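Local coordinates for protein putative xanthine dehydrogenase YAGS fad-binding subunit (Escherichia coli, PDB 5G5G) that probably oxidises aldehydes, acting as the molybdenum-bearing subunit of a periplasmic aldehyde oxidase and holding a pterin cytosine dinucleotide cofactor, at residues D219-T223 and L224-V228; D375-E378 and F379-N383; T479-M483 and L484-L488. All coordinates share one frame; numbering follows the deposited sequence.

How the contacts relate
Contacts 1 and 3 are similar helix ends in different parts of the chain, each with a positive-phi residue; the Schellman pair of bonds is made in contact 1. Each closes the helix of a beta-alpha-beta crossover and leads into a parallel strand, 231-234 in contact 1 and 491-494 in contact 3. Contact 1 turns at an exposed lysine, and contact 3 at a partly exposed glycine. Contact 3 is the more buried of the two. Contact 2 differs in kind: it is a short helix, capped at its start by an aspartate and partly buried. Main-chain bonds and apolar packing dominate contacts 1 and 3, whereas contact 2 adds polar side chains. None touches another; centres lie 38 to 52 Å apart.

Contact 1: D219-T223 and L224-V228; sequences DLAKT and LKVPV
Leu224 folds back over Leu220, one turn earlier, where helix 213-224 ends. CB of Leu224 lies 3.4 Å from O of Leu220, and CG meets the same oxygen. CD1 of Leu224 goes on to CD1 of Leu220 at 3.9 Å, the two side chains slanting past each other. With chi1 at -66°, CG of Leu224 stands beside its own backbone N, which keeps the chain close to that oxygen. The last straight helical bond joins Leu224 N to Leu220 O at 2.9 Å (171°). The helix then closes in a Schellman motif. Lys225 has positive phi and is the C-prime residue. Ala221 O takes Val226 N well, at 3.1 Å and 170°, and Lys225 N only weakly; the bond from Lys225 N to Lys222 O is weak too. Beyond the turn, CA of Val228 meets CB of Ala221 at 3.7 Å. In the last turn Thr223 OG1 donates to Asp219 O at 2.7 Å, and Thr223 N reaches that oxygen from the opposite face of its plane. The chemistry thus divides: hydrogen bonds close the helix end, while Leu220 seats it on strands 203-208 and 231-234, and Leu224 on strand 203-208 and helix 250-262.

Contact 2: D375-E378 and F379-N383; sequences DPVE and FRILN
Phe379 N donates to Asp375 O at 2.8 Å in the first turn of an N-capped helix, 376-382. Asp375 is the N-cap: its OD1 accepts from Glu378 N on the anti lone pair and weakly from Val377 N. Its OD2 is held by NE1 of Trp414. The ring of Phe379 swings away from the first turn and packs on Leu368 and Ala369 of helix 354-372. Arg380 follows. Its chain is extended from CG to NE, and it doubles back at chi4 (78°). Pro376 O receives two weak bonds from Arg380, one from the backbone N at 3.4 Å and one from NH1 at 3.0 Å. The latter is reached at the guanidinium edge; CB of Pro376 also lies at that edge, in plane. The stronger partner of Arg380 is Glu362 of helix 354-372, in a salt bridge through NE. Ile381 N donates to Val377 O in the carbonyl plane. The side chains of these two residues run side by side, and CD1 of Ile381 is 3.8 Å from CG1 of Val377. They face helix 401-412, where Leu405 and Ile402 meet them. Leu382 N bonds Glu378 O at 2.9 Å. Asn383 closes the segment by linking it to the loop at Gly297 and to Ile299. Its ND2 donates to Phe379 O at 3.0 Å and lies 3.6 Å above the Phe379 ring plane, over the ring centre.

Contact 3: T479-M483 and L484-L488; sequences TAAEM and LGVPL
Ala481 O takes the N-H of Val486 where helix 472-484 ends. This main-chain bond, from Val486 N to Ala481 O, is 3.2 Å long, in the carbonyl plane and on a lone pair. Gly485 N also reaches Ala481 O, but this bond is weak and bent. Leu484 N makes the ordinary helical bond to Ala480 O at 3.0 Å. The chain leaves helical geometry at Gly485, where phi is positive (72°). Apolar contacts are light. CB of Ala481 is 4.4 Å from CG2 of Val486 and 4.0 Å from CA of Leu488. CG2 of Val486 approaches CA of Ala481 at 3.9 Å; chi1 near -62° sets this branch between the backbone N and the carbonyl carbon. Carbonyl oxygens are packed closely by methyl and methylene carbons: CB of Ala481 sits 3.4 Å from O of Val486, and CB of Leu484 rests 3.5 Å from Ala480 O. A polar group leads elsewhere: the carboxylate of Glu482 is buried and accepts from the backbone N atoms of Lys16, Val17 and Val18. The helix is the link of a beta-alpha-beta crossover. Leu484 and Val486 press on Val459 of strand 459-462, Ala480, Ala481 and Val486 meet Val491 of strand 491-494, and Met483 packs against helix 511-534.

Contact 1: D219-T223 and L224-V228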
loop_
_atom_site.group_PDB
_atom_site.type_symbol
_atom_site.label_atom_id
_atom_site.label_comp_id
_atom_site.label_asym_id
_atom_site.label_seq_id
_atom_site.Cartn_x
_atom_site.Cartn_y
_atom_site.Cartn_z
ATOM N N ASP C 219 18.248 -14.329 -14.610
ATOM C CA ASP C 219 17.253 -15.269 -14.082
ATOM C C ASP C 219 16.231 -15.590 -15.137
ATOM O O ASP C 219 15.778 -16.753 -15.222
ATOM C CB ASP C 219 16.613 -14.751 -12.799
ATOM C CG ASP C 219 17.627 -14.694 -11.639
ATOM O OD1 ASP C 219 18.709 -15.293 -11.801
ATOM O OD2 ASP C 219 17.387 -14.079 -10.580
ATOM N N LEU C 220 15.842 -14.594 -15.917
ATOM C CA LEU C 220 14.824 -14.873 -16.992
ATOM C C LEU C 220 15.446 -15.795 -18.049
ATOM O O LEU C 220 14.824 -16.765 -18.511
ATOM C CB LEU C 220 14.339 -13.592 -17.646
ATOM C CG LEU C 220 13.264 -13.766 -18.717
ATOM C CD1 LEU C 220 12.100 -14.597 -18.214
ATOM C CD2 LEU C 220 12.784 -12.416 -19.205
ATOM N N ALA C 221 16.682 -15.466 -18.438
ATOM C CA ALA C 221 17.400 -16.315 -19.389
ATOM C C ALA C 221 17.553 -17.739 -18.877
ATOM O O ALA C 221 17.326 -18.678 -19.624
ATOM C CB ALA C 221 18.749 -15.713 -19.781
ATOM N N LYS C 222 17.913 -17.930 -17.605
ATOM C CA LYS C 222 18.064 -19.289 -17.079
ATOM C C LYS C 222 16.737 -20.045 -17.045
ATOM O O LYS C 222 16.691 -21.261 -17.255
ATOM C CB LYS C 222 18.655 -19.249 -15.670
ATOM C CG LYS C 222 18.960 -20.605 -15.069
ATOM C CD LYS C 222 19.750 -20.445 -13.766
ATOM C CE LYS C 222 19.752 -21.710 -12.879
ATOM N NZ LYS C 222 20.780 -22.748 -13.107
ATOM N N THR C 223 15.669 -19.339 -16.701
ATOM C CA THR C 223 14.353 -19.951 -16.624
ATOM C C THR C 223 13.868 -20.385 -18.010
ATOM O O THR C 223 13.352 -21.516 -18.212
ATOM C CB THR C 223 13.329 -18.981 -15.983
ATOM O OG1 THR C 223 13.801 -18.512 -14.704
ATOM C CG2 THR C 223 12.021 -19.680 -15.773
ATOM N N LEU C 224 14.016 -19.505 -18.977
ATOM C CA LEU C 224 13.675 -19.820 -20.375
ATOM C C LEU C 224 14.631 -20.769 -21.072
ATOM O O LEU C 224 14.263 -21.319 -22.137
ATOM C CB LEU C 224 13.665 -18.555 -21.208
ATOM C CG LEU C 224 12.550 -17.543 -20.832
ATOM C CD1 LEU C 224 12.728 -16.260 -21.634
ATOM C CD2 LEU C 224 11.196 -18.177 -21.091
ATOM N N LYS C 225 15.842 -20.924 -20.515
ATOM C CA LYS C 225 16.924 -21.737 -21.157
ATOM C C LYS C 225 17.349 -21.157 -22.480
ATOM O O LYS C 225 17.419 -21.826 -23.514
ATOM C CB LYS C 225 16.510 -23.199 -21.296
ATOM C CG LYS C 225 16.106 -23.876 -19.996
ATOM C CD LYS C 225 15.568 -25.287 -20.257
ATOM C CE LYS C 225 15.859 -26.237 -19.104
ATOM N NZ LYS C 225 16.980 -27.188 -19.414
ATOM N N VAL C 226 17.648 -19.884 -22.454
ATOM C CA VAL C 226 18.121 -19.154 -23.629
ATOM C C VAL C 226 19.413 -18.433 -23.234
ATOM O O VAL C 226 19.660 -18.218 -22.045
ATOM C CB VAL C 226 17.097 -18.146 -24.211
ATOM C CG1 VAL C 226 15.797 -18.835 -24.585
ATOM C CG2 VAL C 226 16.835 -16.965 -23.277
ATOM N N PRO C 227 20.237 -18.081 -24.225
ATOM C CA PRO C 227 21.466 -17.334 -23.906
ATOM C C PRO C 227 21.135 -15.992 -23.310
ATOM O O PRO C 227 20.291 -15.261 -23.830
ATOM C CB PRO C 227 22.125 -17.151 -25.284
ATOM C CG PRO C 227 21.697 -18.354 -26.036
ATOM C CD PRO C 227 20.232 -18.505 -25.650
ATOM N N VAL C 228 21.817 -15.646 -22.239
ATOM C CA VAL C 228 21.610 -14.362 -21.613
ATOM C C VAL C 228 21.837 -13.176 -22.551
ATOM O O VAL C 228 21.238 -12.114 -22.413
ATOM C CB VAL C 228 22.488 -14.252 -20.336
ATOM C CG1 VAL C 228 23.936 -14.047 -20.690
ATOM C CG2 VAL C 228 21.997 -13.129 -19.461
#

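Contact 2: D375-E378 and F379-N383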
loop_
_atom_site.group_PDB
_atom_site.type_symbol
_atom_site.label_atom_id
_atom_site.label_comp_id
_atom_site.label_asym_id
_atom_site.label_seq_id
_atom_site.Cartn_x
_atom_site.Cartn_y
_atom_site.Cartn_z
ATOM N N ASP C 375 15.783 6.049 32.353
ATOM C CA ASP C 375 15.181 6.632 31.138
ATOM C C ASP C 375 15.638 5.843 29.909
ATOM O O ASP C 375 16.803 5.529 29.761
ATOM C CB ASP C 375 15.576 8.116 31.014
ATOM C CG ASP C 375 15.159 8.714 29.704
ATOM O OD1 ASP C 375 15.955 8.608 28.758
ATOM O OD2 ASP C 375 14.048 9.273 29.617
ATOM N N PRO C 376 14.712 5.527 28.995
ATOM C CA PRO C 376 15.075 4.626 27.896
ATOM C C PRO C 376 16.084 5.210 26.896
ATOM O O PRO C 376 16.798 4.454 26.230
ATOM C CB PRO C 376 13.725 4.314 27.200
ATOM C CG PRO C 376 12.811 5.338 27.704
ATOM C CD PRO C 376 13.287 5.805 29.044
ATOM N N VAL C 377 16.157 6.531 26.795
ATOM C CA VAL C 377 17.214 7.156 25.957
ATOM C C VAL C 377 18.535 6.974 26.661
ATOM O O VAL C 377 19.476 6.494 26.067
ATOM C CB VAL C 377 16.948 8.645 25.690
ATOM C CG1 VAL C 377 18.149 9.299 25.011
ATOM C CG2 VAL C 377 15.669 8.841 24.892
ATOM N N GLU C 378 18.613 7.343 27.942
ATOM C CA GLU C 378 19.849 7.172 28.706
ATOM C C GLU C 378 20.315 5.718 28.769
ATOM O O GLU C 378 21.509 5.445 28.769
ATOM C CB GLU C 378 19.689 7.703 30.134
ATOM C CG GLU C 378 19.617 9.240 30.199
ATOM C CD GLU C 378 20.855 9.957 29.611
ATOM O OE1 GLU C 378 22.008 9.442 29.619
ATOM O OE2 GLU C 378 20.660 11.076 29.119
ATOM N N PHE C 379 19.348 4.792 28.821
ATOM C CA PHE C 379 19.672 3.384 28.874
ATOM C C PHE C 379 20.415 2.920 27.637
ATOM O O PHE C 379 21.340 2.164 27.740
ATOM C CB PHE C 379 18.394 2.533 29.072
ATOM C CG PHE C 379 18.670 1.080 29.313
ATOM C CD1 PHE C 379 19.103 0.645 30.555
ATOM C CD2 PHE C 379 18.475 0.150 28.308
ATOM C CE1 PHE C 379 19.355 -0.695 30.801
ATOM C CE2 PHE C 379 18.682 -1.204 28.560
ATOM C CZ PHE C 379 19.125 -1.629 29.792
ATOM N N ARG C 380 19.967 3.350 26.468
ATOM C CA ARG C 380 20.647 3.044 25.194
ATOM C C ARG C 380 22.000 3.716 25.124
ATOM O O ARG C 380 22.967 3.094 24.701
ATOM C CB ARG C 380 19.769 3.417 24.007
ATOM C CG ARG C 380 18.522 2.573 23.896
ATOM C CD ARG C 380 17.699 3.014 22.679
ATOM N NE ARG C 380 16.587 2.086 22.432
ATOM C CZ ARG C 380 15.454 2.073 23.136
ATOM N NH1 ARG C 380 15.243 2.951 24.106
ATOM N NH2 ARG C 380 14.493 1.185 22.837
ATOM N N ILE C 381 22.122 4.944 25.616
ATOM C CA ILE C 381 23.406 5.639 25.586
ATOM C C ILE C 381 24.404 4.875 26.456
ATOM O O ILE C 381 25.557 4.664 26.041
ATOM C CB ILE C 381 23.247 7.124 25.997
ATOM C CG1 ILE C 381 22.483 7.870 24.885
ATOM C CG2 ILE C 381 24.617 7.796 26.210
ATOM C CD1 ILE C 381 21.970 9.251 25.307
ATOM N N LEU C 382 23.990 4.512 27.687
ATOM C CA LEU C 382 24.824 3.744 28.582
ATOM C C LEU C 382 25.375 2.463 27.964
ATOM O O LEU C 382 26.445 2.025 28.364
ATOM C CB LEU C 382 24.014 3.369 29.806
ATOM C CG LEU C 382 24.653 2.814 31.025
ATOM C CD1 LEU C 382 25.400 3.969 31.710
ATOM C CD2 LEU C 382 23.584 2.223 31.957
ATOM N N ASN C 383 24.568 1.826 27.094
ATOM C CA ASN C 383 24.879 0.534 26.470
ATOM C C ASN C 383 25.364 0.629 25.001
ATOM O O ASN C 383 25.301 -0.329 24.226
ATOM C CB ASN C 383 23.629 -0.362 26.607
ATOM C CG ASN C 383 23.490 -0.876 28.011
ATOM O OD1 ASN C 383 24.366 -1.593 28.465
ATOM N ND2 ASN C 383 22.487 -0.399 28.751
#

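Contact 3: T479-M483 and L484-L488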
loop_
_atom_site.group_PDB
_atom_site.type_symbol
_atom_site.label_atom_id
_atom_site.label_comp_id
_atom_site.label_asym_id
_atom_site.label_seq_id
_atom_site.Cartn_x
_atom_site.Cartn_y
_atom_site.Cartn_z
ATOM N N THR C 479 25.879 13.824 -9.069
ATOM C CA THR C 479 27.245 13.282 -9.025
ATOM C C THR C 479 28.050 13.640 -10.251
ATOM O O THR C 479 29.151 14.223 -10.175
ATOM C CB THR C 479 27.241 11.760 -8.793
ATOM O OG1 THR C 479 26.534 11.456 -7.571
ATOM C CG2 THR C 479 28.673 11.224 -8.725
ATOM N N ALA C 480 27.473 13.397 -11.423
ATOM C CA ALA C 480 28.145 13.773 -12.639
ATOM C C ALA C 480 28.365 15.291 -12.780
ATOM O O ALA C 480 29.438 15.747 -13.180
ATOM C CB ALA C 480 27.417 13.216 -13.836
ATOM N N ALA C 481 27.337 16.073 -12.428
ATOM C CA ALA C 481 27.456 17.509 -12.485
ATOM C C ALA C 481 28.618 17.995 -11.588
ATOM O O ALA C 481 29.394 18.887 -11.961
ATOM C CB ALA C 481 26.136 18.148 -12.061
ATOM N N GLU C 482 28.681 17.449 -10.375
ATOM C CA GLU C 482 29.710 17.815 -9.429
ATOM C C GLU C 482 31.087 17.508 -9.982
ATOM O O GLU C 482 31.997 18.337 -9.901
ATOM C CB GLU C 482 29.541 17.059 -8.111
ATOM C CG GLU C 482 30.452 17.588 -7.008
ATOM C CD GLU C 482 29.890 18.834 -6.328
ATOM O OE1 GLU C 482 28.751 18.738 -5.771
ATOM O OE2 GLU C 482 30.577 19.868 -6.332
ATOM N N MET C 483 31.234 16.308 -10.528
ATOM C CA MET C 483 32.558 15.846 -11.018
ATOM C C MET C 483 33.065 16.616 -12.237
ATOM O O MET C 483 34.268 16.797 -12.400
ATOM C CB MET C 483 32.478 14.367 -11.321
ATOM C CG MET C 483 32.298 13.485 -10.098
ATOM S SD MET C 483 33.670 13.527 -8.959
ATOM C CE MET C 483 34.977 12.646 -9.816
ATOM N N LEU C 484 32.146 17.046 -13.094
ATOM C CA LEU C 484 32.488 17.656 -14.368
ATOM C C LEU C 484 32.390 19.164 -14.356
ATOM O O LEU C 484 32.818 19.793 -15.316
ATOM C CB LEU C 484 31.654 17.033 -15.512
ATOM C CG LEU C 484 32.086 15.582 -15.763
ATOM C CD1 LEU C 484 31.010 14.841 -16.499
ATOM C CD2 LEU C 484 33.363 15.520 -16.554
ATOM N N GLY C 485 31.870 19.750 -13.271
ATOM C CA GLY C 485 31.750 21.212 -13.136
ATOM C C GLY C 485 30.669 21.821 -14.036
ATOM O O GLY C 485 30.816 22.960 -14.504
ATOM N N VAL C 486 29.612 21.060 -14.310
ATOM C CA VAL C 486 28.508 21.528 -15.164
ATOM C C VAL C 486 27.228 21.695 -14.330
ATOM O O VAL C 486 27.144 21.159 -13.215
ATOM C CB VAL C 486 28.233 20.656 -16.392
ATOM C CG1 VAL C 486 29.450 20.629 -17.299
ATOM C CG2 VAL C 486 27.789 19.250 -16.004
ATOM N N PRO C 487 26.263 22.503 -14.845
ATOM C CA PRO C 487 25.029 22.701 -14.070
ATOM C C PRO C 487 24.262 21.386 -14.051
ATOM O O PRO C 487 24.350 20.637 -15.021
ATOM C CB PRO C 487 24.261 23.762 -14.897
ATOM C CG PRO C 487 25.292 24.442 -15.740
ATOM C CD PRO C 487 26.271 23.333 -16.068
ATOM N N LEU C 488 23.510 21.148 -13.000
ATOM C CA LEU C 488 22.660 19.964 -12.931
ATOM C C LEU C 488 21.783 19.786 -14.192
ATOM O O LEU C 488 21.644 18.660 -14.706
ATOM C CB LEU C 488 21.783 20.012 -11.693
ATOM C CG LEU C 488 20.845 18.822 -11.488
ATOM C CD1 LEU C 488 21.629 17.521 -11.345
ATOM C CD2 LEU C 488 20.022 19.124 -10.240
#